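Local structure of BIFUNCTIONAL PROTEIN Proline utilization A (PutA) (Corynebacterium freiburgense, 5UX5) at residues A[926-931]-A[993-998]; A[988-993]-A[1049-1054]; A[577-582]-A[919-924]; A[978-983]-A[1022-1027]. The protein catalyses the two-step oxidation of proline to glutamate, with FAD-dependent proline dehydrogenase and NAD-dependent aldehyde dehydrogenase activities joined in one chain. One frame throughout, in Å; residues are numbered along the deposited sequence.

Contact 1 of 4, residues A[926-931]-A[993-998]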
# COMPACT_ATOMS: atom_id res chain seq x y z
N PRO A 926 11.46 -39.88 12.92
CA PRO A 926 12.01 -39.92 14.27
C PRO A 926 11.30 -40.98 15.09
O PRO A 926 10.10 -41.25 14.88
CB PRO A 926 11.73 -38.50 14.81
CG PRO A 926 11.44 -37.67 13.62
CD PRO A 926 10.82 -38.59 12.61
N PRO A 927 12.00 -41.63 16.02
CA PRO A 927 11.44 -42.85 16.64
C PRO A 927 10.24 -42.60 17.54
O PRO A 927 9.43 -43.53 17.71
CB PRO A 927 12.63 -43.42 17.42
CG PRO A 927 13.84 -42.74 16.82
CD PRO A 927 13.38 -41.37 16.47
N ALA A 928 10.10 -41.40 18.12
CA ALA A 928 8.93 -41.11 18.95
C ALA A 928 7.64 -41.30 18.18
O ALA A 928 6.65 -41.80 18.72
CB ALA A 928 8.98 -39.69 19.50
N TYR A 929 7.67 -41.01 16.89
CA TYR A 929 6.47 -41.18 16.09
C TYR A 929 6.22 -42.65 15.85
O TYR A 929 5.07 -43.11 15.92
CB TYR A 929 6.61 -40.43 14.76
CG TYR A 929 6.75 -38.92 14.85
CD1 TYR A 929 5.63 -38.10 14.91
CD2 TYR A 929 8.00 -38.32 14.91
CE1 TYR A 929 5.76 -36.70 14.98
CE2 TYR A 929 8.13 -36.94 14.99
CZ TYR A 929 7.01 -36.13 15.02
OH TYR A 929 7.15 -34.74 15.11
N ARG A 930 7.27 -43.42 15.56
CA ARG A 930 7.05 -44.82 15.23
C ARG A 930 6.55 -45.60 16.45
O ARG A 930 5.75 -46.53 16.29
CB ARG A 930 8.31 -45.44 14.62
CG ARG A 930 8.52 -44.94 13.16
CD ARG A 930 9.40 -45.82 12.31
NE ARG A 930 10.61 -46.19 13.04
CZ ARG A 930 11.77 -45.55 12.94
NH1 ARG A 930 11.91 -44.52 12.11
NH2 ARG A 930 12.79 -45.98 13.65
N GLU A 931 6.93 -45.15 17.66
CA GLU A 931 6.39 -45.74 18.89
C GLU A 931 4.87 -45.65 18.94
O GLU A 931 4.22 -46.55 19.48
CB GLU A 931 7.00 -45.05 20.11
N ALA A 993 -0.18 -36.37 15.25
CA ALA A 993 -0.24 -34.97 14.82
C ALA A 993 0.15 -34.02 15.94
O ALA A 993 0.88 -33.05 15.72
CB ALA A 993 -1.63 -34.63 14.31
N ALA A 994 -0.35 -34.27 17.16
CA ALA A 994 -0.09 -33.34 18.25
C ALA A 994 1.35 -33.38 18.71
O ALA A 994 1.87 -32.37 19.20
CB ALA A 994 -1.03 -33.61 19.43
N LEU A 995 1.99 -34.54 18.62
CA LEU A 995 3.40 -34.65 18.99
C LEU A 995 4.26 -33.78 18.09
O LEU A 995 5.30 -33.28 18.52
CB LEU A 995 3.84 -36.11 18.92
CG LEU A 995 5.27 -36.48 19.30
CD1 LEU A 995 5.57 -36.04 20.70
CD2 LEU A 995 5.44 -38.01 19.20
N ARG A 996 3.82 -33.57 16.85
CA ARG A 996 4.60 -32.85 15.85
C ARG A 996 4.35 -31.35 15.89
O ARG A 996 5.26 -30.57 15.60
CB ARG A 996 4.27 -33.41 14.45
CG ARG A 996 4.89 -32.66 13.29
CD ARG A 996 4.61 -33.30 11.95
NE ARG A 996 5.03 -34.70 11.88
CZ ARG A 996 6.24 -35.11 11.49
NH1 ARG A 996 7.16 -34.22 11.16
NH2 ARG A 996 6.54 -36.40 11.44
N THR A 997 3.13 -30.92 16.22
CA THR A 997 2.83 -29.50 16.28
C THR A 997 2.94 -28.93 17.68
O THR A 997 3.03 -27.70 17.82
CB THR A 997 1.43 -29.22 15.71
OG1 THR A 997 0.45 -29.90 16.49
CG2 THR A 997 1.36 -29.69 14.29
N GLY A 998 2.97 -29.78 18.70
CA GLY A 998 2.93 -29.33 20.08
C GLY A 998 1.55 -29.06 20.65
O GLY A 998 1.46 -28.59 21.79

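Contact 2 of 4, residues A[988-993]-A[1049-1054]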
# COMPACT_ATOMS: atom_id res chain seq x y z
N ASN A 988 -5.03 -42.08 18.49
CA ASN A 988 -3.58 -42.17 18.33
C ASN A 988 -3.12 -41.40 17.08
O ASN A 988 -2.06 -40.76 17.09
CB ASN A 988 -3.13 -43.63 18.26
CG ASN A 988 -3.17 -44.32 19.62
OD1 ASN A 988 -3.24 -43.68 20.66
ND2 ASN A 988 -3.13 -45.65 19.59
N ARG A 989 -3.92 -41.45 16.02
CA ARG A 989 -3.60 -40.65 14.85
C ARG A 989 -3.53 -39.17 15.21
O ARG A 989 -2.71 -38.44 14.65
CB ARG A 989 -4.63 -40.87 13.74
CG ARG A 989 -4.15 -40.36 12.40
CD ARG A 989 -4.43 -38.85 12.18
NE ARG A 989 -3.83 -38.40 10.94
CZ ARG A 989 -2.59 -37.94 10.84
NH1 ARG A 989 -1.82 -37.85 11.91
NH2 ARG A 989 -2.11 -37.59 9.68
N LEU A 990 -4.42 -38.71 16.10
CA LEU A 990 -4.34 -37.33 16.58
C LEU A 990 -3.16 -37.11 17.53
O LEU A 990 -2.63 -36.00 17.60
CB LEU A 990 -5.66 -36.92 17.26
CG LEU A 990 -7.00 -36.90 16.48
CD1 LEU A 990 -8.05 -36.22 17.27
CD2 LEU A 990 -6.88 -36.26 15.14
N LYS A 991 -2.71 -38.13 18.25
CA LYS A 991 -1.54 -37.94 19.11
C LYS A 991 -0.27 -37.78 18.27
O LYS A 991 0.60 -36.97 18.61
CB LYS A 991 -1.42 -39.10 20.12
N LEU A 992 -0.17 -38.53 17.17
CA LEU A 992 0.89 -38.35 16.18
C LEU A 992 0.96 -36.91 15.68
O LEU A 992 2.04 -36.33 15.58
CB LEU A 992 0.68 -39.29 14.99
CG LEU A 992 1.26 -40.69 15.01
CD1 LEU A 992 0.78 -41.47 13.79
CD2 LEU A 992 2.77 -40.56 15.00
N ALA A 993 -0.18 -36.37 15.25
CA ALA A 993 -0.24 -34.97 14.82
C ALA A 993 0.15 -34.02 15.94
O ALA A 993 0.88 -33.05 15.72
CB ALA A 993 -1.63 -34.63 14.31
N ARG A 1049 -1.25 -33.99 4.87
CA ARG A 1049 -1.41 -32.80 4.05
C ARG A 1049 -2.78 -32.20 4.24
O ARG A 1049 -2.94 -30.98 4.12
CB ARG A 1049 -1.18 -33.12 2.57
CG ARG A 1049 -1.19 -31.91 1.67
CD ARG A 1049 -0.21 -30.84 2.17
NE ARG A 1049 -0.21 -29.61 1.37
CZ ARG A 1049 -1.05 -28.58 1.56
NH1 ARG A 1049 -1.97 -28.63 2.51
NH2 ARG A 1049 -0.98 -27.50 0.80
N ARG A 1050 -3.78 -33.02 4.57
CA ARG A 1050 -5.10 -32.53 4.94
C ARG A 1050 -5.32 -32.47 6.44
O ARG A 1050 -5.71 -31.42 6.96
CB ARG A 1050 -6.19 -33.39 4.31
CG ARG A 1050 -6.19 -33.48 2.81
CD ARG A 1050 -6.21 -32.15 2.14
NE ARG A 1050 -7.14 -31.25 2.80
CZ ARG A 1050 -7.17 -29.94 2.58
NH1 ARG A 1050 -6.32 -29.39 1.71
NH2 ARG A 1050 -8.03 -29.18 3.25
N GLU A 1051 -5.03 -33.56 7.17
CA GLU A 1051 -5.41 -33.63 8.58
C GLU A 1051 -4.64 -32.63 9.42
O GLU A 1051 -5.19 -32.08 10.38
CB GLU A 1051 -5.18 -35.04 9.12
CG GLU A 1051 -5.72 -35.30 10.53
CD GLU A 1051 -7.23 -35.10 10.66
OE1 GLU A 1051 -7.64 -34.38 11.60
OE2 GLU A 1051 -8.01 -35.70 9.87
N LEU A 1052 -3.37 -32.37 9.09
CA LEU A 1052 -2.57 -31.47 9.92
C LEU A 1052 -3.08 -30.02 9.89
O LEU A 1052 -2.71 -29.23 10.76
CB LEU A 1052 -1.08 -31.54 9.53
CG LEU A 1052 -0.33 -32.83 9.93
CD1 LEU A 1052 1.05 -32.95 9.34
CD2 LEU A 1052 -0.22 -32.99 11.42
N LEU A 1053 -3.95 -29.66 8.93
CA LEU A 1053 -4.47 -28.29 8.93
C LEU A 1053 -5.27 -28.03 10.20
O LEU A 1053 -5.29 -26.91 10.72
CB LEU A 1053 -5.29 -28.01 7.67
CG LEU A 1053 -4.51 -27.93 6.33
CD1 LEU A 1053 -5.39 -27.83 5.10
CD2 LEU A 1053 -3.53 -26.82 6.29
N HIS A 1054 -5.89 -29.08 10.75
CA HIS A 1054 -6.65 -28.98 11.98
C HIS A 1054 -5.77 -28.66 13.18
O HIS A 1054 -6.29 -28.25 14.23
CB HIS A 1054 -7.41 -30.28 12.23
CG HIS A 1054 -8.33 -30.65 11.12
ND1 HIS A 1054 -8.42 -31.94 10.63
CD2 HIS A 1054 -9.21 -29.92 10.40
CE1 HIS A 1054 -9.30 -31.97 9.65
NE2 HIS A 1054 -9.80 -30.76 9.49

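Contact 3 of 4, residues A[577-582]-A[919-924]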
# COMPACT_ATOMS: atom_id res chain seq x y z
N PRO A 577 -0.78 -34.67 -7.72
CA PRO A 577 -0.70 -36.07 -7.29
C PRO A 577 -0.30 -36.16 -5.83
O PRO A 577 0.62 -35.49 -5.37
CB PRO A 577 0.37 -36.68 -8.21
CG PRO A 577 1.22 -35.52 -8.62
CD PRO A 577 0.31 -34.30 -8.64
N GLY A 578 -0.98 -37.05 -5.12
CA GLY A 578 -0.84 -37.10 -3.68
C GLY A 578 -1.61 -38.26 -3.11
O GLY A 578 -1.88 -39.24 -3.79
N HIS A 579 -1.98 -38.13 -1.84
CA HIS A 579 -2.49 -39.25 -1.07
C HIS A 579 -3.94 -39.08 -0.62
O HIS A 579 -4.45 -39.94 0.10
CB HIS A 579 -1.57 -39.49 0.11
CG HIS A 579 -0.16 -39.74 -0.30
ND1 HIS A 579 0.28 -40.97 -0.75
CD2 HIS A 579 0.90 -38.90 -0.41
CE1 HIS A 579 1.56 -40.89 -1.07
NE2 HIS A 579 1.95 -39.64 -0.89
N SER A 580 -4.62 -38.03 -1.09
CA SER A 580 -6.03 -37.79 -0.80
C SER A 580 -6.72 -37.26 -2.05
O SER A 580 -6.08 -36.76 -2.97
CB SER A 580 -6.19 -36.79 0.34
OG SER A 580 -5.15 -35.82 0.30
N LYS A 581 -8.04 -37.39 -2.08
CA LYS A 581 -8.84 -36.97 -3.22
C LYS A 581 -9.92 -36.00 -2.75
O LYS A 581 -10.61 -36.25 -1.75
CB LYS A 581 -9.48 -38.16 -3.96
CG LYS A 581 -10.31 -37.74 -5.18
CD LYS A 581 -10.95 -38.89 -5.97
CE LYS A 581 -12.02 -39.63 -5.20
NZ LYS A 581 -12.74 -40.62 -6.05
N PHE A 582 -10.10 -34.92 -3.52
CA PHE A 582 -11.04 -33.86 -3.16
C PHE A 582 -12.35 -34.05 -3.91
O PHE A 582 -12.36 -34.43 -5.08
CB PHE A 582 -10.42 -32.49 -3.47
CG PHE A 582 -11.33 -31.33 -3.25
CD1 PHE A 582 -11.58 -30.86 -1.95
CD2 PHE A 582 -11.88 -30.65 -4.33
CE1 PHE A 582 -12.38 -29.74 -1.73
CE2 PHE A 582 -12.69 -29.54 -4.12
CZ PHE A 582 -12.94 -29.09 -2.80
N ASP A 919 1.13 -45.43 -2.88
CA ASP A 919 2.36 -45.93 -2.32
C ASP A 919 3.13 -44.77 -1.73
O ASP A 919 3.31 -43.74 -2.38
CB ASP A 919 3.19 -46.70 -3.35
CG ASP A 919 2.92 -48.21 -3.30
OD1 ASP A 919 3.36 -48.86 -2.32
OD2 ASP A 919 2.29 -48.74 -4.24
N VAL A 920 3.51 -44.92 -0.47
CA VAL A 920 4.26 -43.92 0.27
C VAL A 920 5.73 -44.01 -0.10
O VAL A 920 6.27 -45.12 -0.21
CB VAL A 920 4.05 -44.11 1.78
CG1 VAL A 920 4.94 -43.15 2.56
CG2 VAL A 920 2.61 -43.90 2.13
N PRO A 921 6.42 -42.90 -0.32
CA PRO A 921 7.86 -42.97 -0.59
C PRO A 921 8.63 -43.28 0.69
O PRO A 921 8.11 -43.24 1.81
CB PRO A 921 8.19 -41.57 -1.10
CG PRO A 921 7.18 -40.69 -0.44
CD PRO A 921 5.92 -41.52 -0.32
N SER A 922 9.90 -43.63 0.51
CA SER A 922 10.77 -43.87 1.65
C SER A 922 11.22 -42.53 2.25
O SER A 922 12.01 -41.81 1.63
CB SER A 922 11.95 -44.74 1.23
OG SER A 922 11.48 -46.01 0.77
N VAL A 923 10.74 -42.21 3.45
CA VAL A 923 11.21 -41.05 4.22
C VAL A 923 11.46 -41.51 5.65
O VAL A 923 10.73 -42.35 6.17
CB VAL A 923 10.22 -39.85 4.24
CG1 VAL A 923 10.08 -39.21 2.85
CG2 VAL A 923 8.88 -40.23 4.82
N SER A 924 12.51 -40.97 6.26
CA SER A 924 12.85 -41.32 7.63
C SER A 924 11.89 -40.70 8.63
O SER A 924 11.40 -39.58 8.44
CB SER A 924 14.27 -40.85 7.97
OG SER A 924 14.32 -39.44 8.05

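Contact 4 of 4, residues A[978-983]-A[1022-1027]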
# COMPACT_ATOMS: atom_id res chain seq x y z
N TYR A 978 -9.79 -29.91 20.99
CA TYR A 978 -10.76 -30.72 21.70
C TYR A 978 -11.18 -31.91 20.85
O TYR A 978 -11.34 -31.79 19.63
CB TYR A 978 -11.98 -29.88 22.10
CG TYR A 978 -11.67 -28.91 23.22
CD1 TYR A 978 -11.73 -29.34 24.55
CD2 TYR A 978 -11.31 -27.59 22.97
CE1 TYR A 978 -11.45 -28.49 25.59
CE2 TYR A 978 -11.02 -26.70 24.03
CZ TYR A 978 -11.09 -27.16 25.34
OH TYR A 978 -10.82 -26.32 26.40
N VAL A 979 -11.36 -33.06 21.50
CA VAL A 979 -11.66 -34.31 20.80
C VAL A 979 -12.96 -34.88 21.35
O VAL A 979 -13.11 -35.02 22.57
CB VAL A 979 -10.50 -35.32 20.95
CG1 VAL A 979 -10.78 -36.57 20.13
CG2 VAL A 979 -9.19 -34.69 20.56
N VAL A 980 -13.88 -35.23 20.46
CA VAL A 980 -15.17 -35.79 20.84
C VAL A 980 -15.31 -37.19 20.25
O VAL A 980 -15.11 -37.39 19.05
CB VAL A 980 -16.33 -34.91 20.37
CG1 VAL A 980 -17.62 -35.56 20.79
CG2 VAL A 980 -16.21 -33.58 21.00
N GLY A 981 -15.64 -38.15 21.10
CA GLY A 981 -15.83 -39.52 20.67
C GLY A 981 -14.77 -40.43 21.23
O GLY A 981 -13.77 -39.99 21.80
N ASP A 982 -14.99 -41.73 21.04
CA ASP A 982 -14.07 -42.74 21.56
C ASP A 982 -13.66 -43.69 20.45
O ASP A 982 -14.51 -44.39 19.88
CB ASP A 982 -14.67 -43.51 22.75
CG ASP A 982 -14.86 -42.61 23.98
OD1 ASP A 982 -13.95 -41.82 24.34
OD2 ASP A 982 -15.95 -42.69 24.58
N ASP A 983 -12.37 -43.68 20.14
CA ASP A 983 -11.79 -44.58 19.15
C ASP A 983 -10.29 -44.52 19.31
O ASP A 983 -9.66 -43.53 18.91
CB ASP A 983 -12.22 -44.19 17.74
CG ASP A 983 -11.72 -45.16 16.70
OD1 ASP A 983 -10.50 -45.39 16.62
OD2 ASP A 983 -12.56 -45.70 15.97
N ALA A 1022 -19.87 -42.72 16.23
CA ALA A 1022 -21.07 -42.11 16.75
C ALA A 1022 -21.25 -40.70 16.17
O ALA A 1022 -20.27 -40.05 15.76
CB ALA A 1022 -20.99 -42.05 18.26
N PRO A 1023 -22.48 -40.22 16.07
CA PRO A 1023 -22.68 -38.81 15.71
C PRO A 1023 -22.08 -37.93 16.80
O PRO A 1023 -21.83 -38.37 17.92
CB PRO A 1023 -24.20 -38.66 15.63
CG PRO A 1023 -24.72 -40.08 15.45
CD PRO A 1023 -23.75 -40.97 16.17
N VAL A 1024 -21.77 -36.70 16.43
CA VAL A 1024 -21.46 -35.75 17.49
C VAL A 1024 -22.75 -35.42 18.22
O VAL A 1024 -23.80 -35.22 17.57
CB VAL A 1024 -20.80 -34.49 16.91
CG1 VAL A 1024 -20.43 -33.52 18.01
CG2 VAL A 1024 -19.59 -34.86 16.10
N PRO A 1025 -22.75 -35.38 19.54
CA PRO A 1025 -23.98 -34.97 20.25
C PRO A 1025 -24.39 -33.55 19.85
O PRO A 1025 -23.56 -32.65 19.75
CB PRO A 1025 -23.58 -35.05 21.72
CG PRO A 1025 -22.40 -36.01 21.75
CD PRO A 1025 -21.68 -35.82 20.45
N THR A 1026 -25.70 -33.37 19.61
CA THR A 1026 -26.22 -32.12 19.07
C THR A 1026 -25.85 -30.92 19.94
O THR A 1026 -25.55 -29.83 19.44
CB THR A 1026 -27.75 -32.22 18.93
OG1 THR A 1026 -28.08 -33.02 17.79
CG2 THR A 1026 -28.39 -30.83 18.71
N THR A 1027 -25.86 -31.11 21.26
CA THR A 1027 -25.60 -30.00 22.15
C THR A 1027 -24.23 -29.38 21.90
O THR A 1027 -24.07 -28.17 22.05
CB THR A 1027 -25.77 -30.46 23.60
OG1 THR A 1027 -27.09 -30.99 23.76
CG2 THR A 1027 -25.56 -29.32 24.58

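Contact 1 of 4, residues A[926-931]-A[993-998]
The aromatic ring of Y929 is clasped between two consecutive residues of the facing helix, with R996 on one face and L995 on the other. The two short helical segments run almost antiparallel, at 161°, and their axes come no closer than 10.6 Å, so the ring has to bridge much of the gap. R996 leaves its helix with CG anti to the backbone N, and a bend at chi3 (-56°) folds the guanidinium back across the tyrosine. The result is an off-centre cation-pi stack: the planes are 20° apart and the centres 4.3 Å apart. NH2 of R996 lies toward the rim of the ring, 3.6 Å from CZ of Y929, while the phenol oxygen sits over the middle of the guanidinium. A salt bridge from R996 NH2 to E946 fixes the far end of the arginine, which probably steadies its rotation over the ring.

On the opposite face of the ring the contact is looser. CD2 of L995 approaches this face only near its rim, 4.3 Å from CD1 of Y929. The same methyl meets CB of A928 at 3.9 Å, and A928 and L995 are both exposed to solvent; no hydrogen bond crosses anywhere between the segments. One face of the ring thus carries a stacked, ion-paired arginine, the other an aliphatic side chain placed toward its rim.

The pair joins helix 927-932 to the C-terminal end of helix 984-997, after which G998 leaves the helix with positive phi. Helix 936-953 completes the arrangement, with D945 and W949 lying against R996 and E946 against P926.

Contact 2 of 4, residues A[988-993]-A[1049-1054]
This is buried side-chain packing of R989, L990 and A993, on helix 984-997, against E1051 and L1052, in segment 1049-1054. No hydrogen bond joins the two segments. R989 and E1051 lie alongside with their ends pointing opposite ways, and what meets the face of the guanidinium is the glutamate's CG, 3.7 Å from NE of R989, not its carboxylate. NE of R989 and OE2 of E1051 stay 5.1 Å apart, too far for an ion pair. Each finds its charged partner elsewhere: R989 forms a salt bridge with D945 and gives NE to the carbonyl of L1045, while E1051 pairs with R1017.

E1051 is bent at chi2 (60°), which turns its carboxylate aside from the arginine and toward H1054. ND1 of H1054 donates to OE1 of E1051 at 2.7 Å, meeting it from well above the carboxylate plane although the oxygen lies close to the plane of the imidazole. OE2 receives R1017 NH2 and the backbone N of L1045, so this buried acid is held by three donors, which would be expected to keep it ionised. L990 runs transverse to the glutamate, its CD2 4.1 Å from OE1 of E1051.

The apolar part is simpler: CB of A993 meets CD2 of L1052 at 3.6 Å.

Helix 936-953 packs alongside, with L938 and A941 against R989 and D945 against L1052. Strand 1015-1018 brings R1017 to L990 and H1054, and on a further flank of helix 984-997 L992 lies against helix 927-932.

Contact 3 of 4, residues A[577-582]-A[919-924]
With CG anti to its own carbonyl carbon (chi1 -57°) and the ring turned by chi2 of -80°, H579 directs its imidazole at the chain running from D919 to P921. The CE1 corner leads. It comes within 3.6 Å of D919 O, and that oxygen lies near the ring plane, so the imidazole meets the peptide by its edge. The next residues are approached obliquely: CA of V920 is 4.3 Å from CE1 of H579, and CD of P921 is 4.4 Å from NE2 of H579. No hydrogen bond spans the two segments. The polar hold comes from just before D919, where ND1 of H579 is bonded to S918 OG, which probably limits rotation of the ring.

H579 precedes strand 580-591, which pairs antiparallel with strand 911-915 in a mixed sheet of the aldehyde dehydrogenase part. The backbone bonds of H579 with I916 and of K581 with E914 continue that pairing just past the end of strand 911-915. Segment 919-924 has no regular secondary structure and leads on toward helix 927-932, so the histidine touches this linker a few residues beyond strand 911-915.

Helix 936-953 packs against both partners, with L944 against H579, R940 against V920 and I947 against P921. D1047 also touches H579, and its OD2 is hydrogen-bonded to S580 OG. D919 points its CB away from the histidine, and its main-chain carbonyl makes the approach.

Contact 4 of 4, residues A[978-983]-A[1022-1027]
The CA atoms of V980, the last residue of strand 965-980, and V1024, in the extended chain before helix 1026-1035, are 7.1 Å apart. Right after V980 the chain leaves the strand through G981, whose phi of 114° and psi of 170° would bring a beta carbon up against the V980 carbonyl oxygen.

One methyl does all the touching on the strand side. V980 places CG1 anti to its backbone N (chi1 180°), and from there the branch reaches out to the other segment. It meets the CD corner of the P1025 ring end-on, CG1 of V980 lying 4.1 Å from CD of P1025. The same CG1 is 4.4 Å from CG1 of V1024, a looser touch. Both are purely apolar, and the area they bury is small. V980 itself is buried, whereas V1024 and P1025 are partly open to solvent. V980 also packs on I1016, L1004 and I1028, so this contact is one part of its apolar surroundings.

Both segments run into helices. P1025 occupies the N-cap position of helix 1026-1035, and D983 holds that position for helix 984-997, its OD1 accepting from Q986 N.

Strand 965-980 lies between two parallel neighbours, bonding through V979 to R1002 and L1004, and through Y978 and V980 to strand 1015-1018. Such parallel strands with helices packed over them are consistent with a Rossmann-like C-terminal domain. Helix 984-997 lies against V979 through F987 and L990, while Y1029 of helix 1026-1035 lies against V1024.

Contact 3 closes first along the chain, and its second segment is followed, one residue on, by 926-931, where contact 1 begins; their centres are 18 Å apart. Contacts 1, 2 and 4 then interleave within the C-terminal part. Contacts 1 and 2 are closest, with centres about 10 Å apart; they share A993 and helix 984-997. Contact 4 uses the strand preceding that helix, and V979 touches L990 of contact 2. Contact 2 also reaches contact 3, where R1050 packs on S580. Contacts 3 and 4 are the most distant, centres about 29 Å apart. Together they trace a path from an aldehyde dehydrogenase sheet into the C-terminal domain.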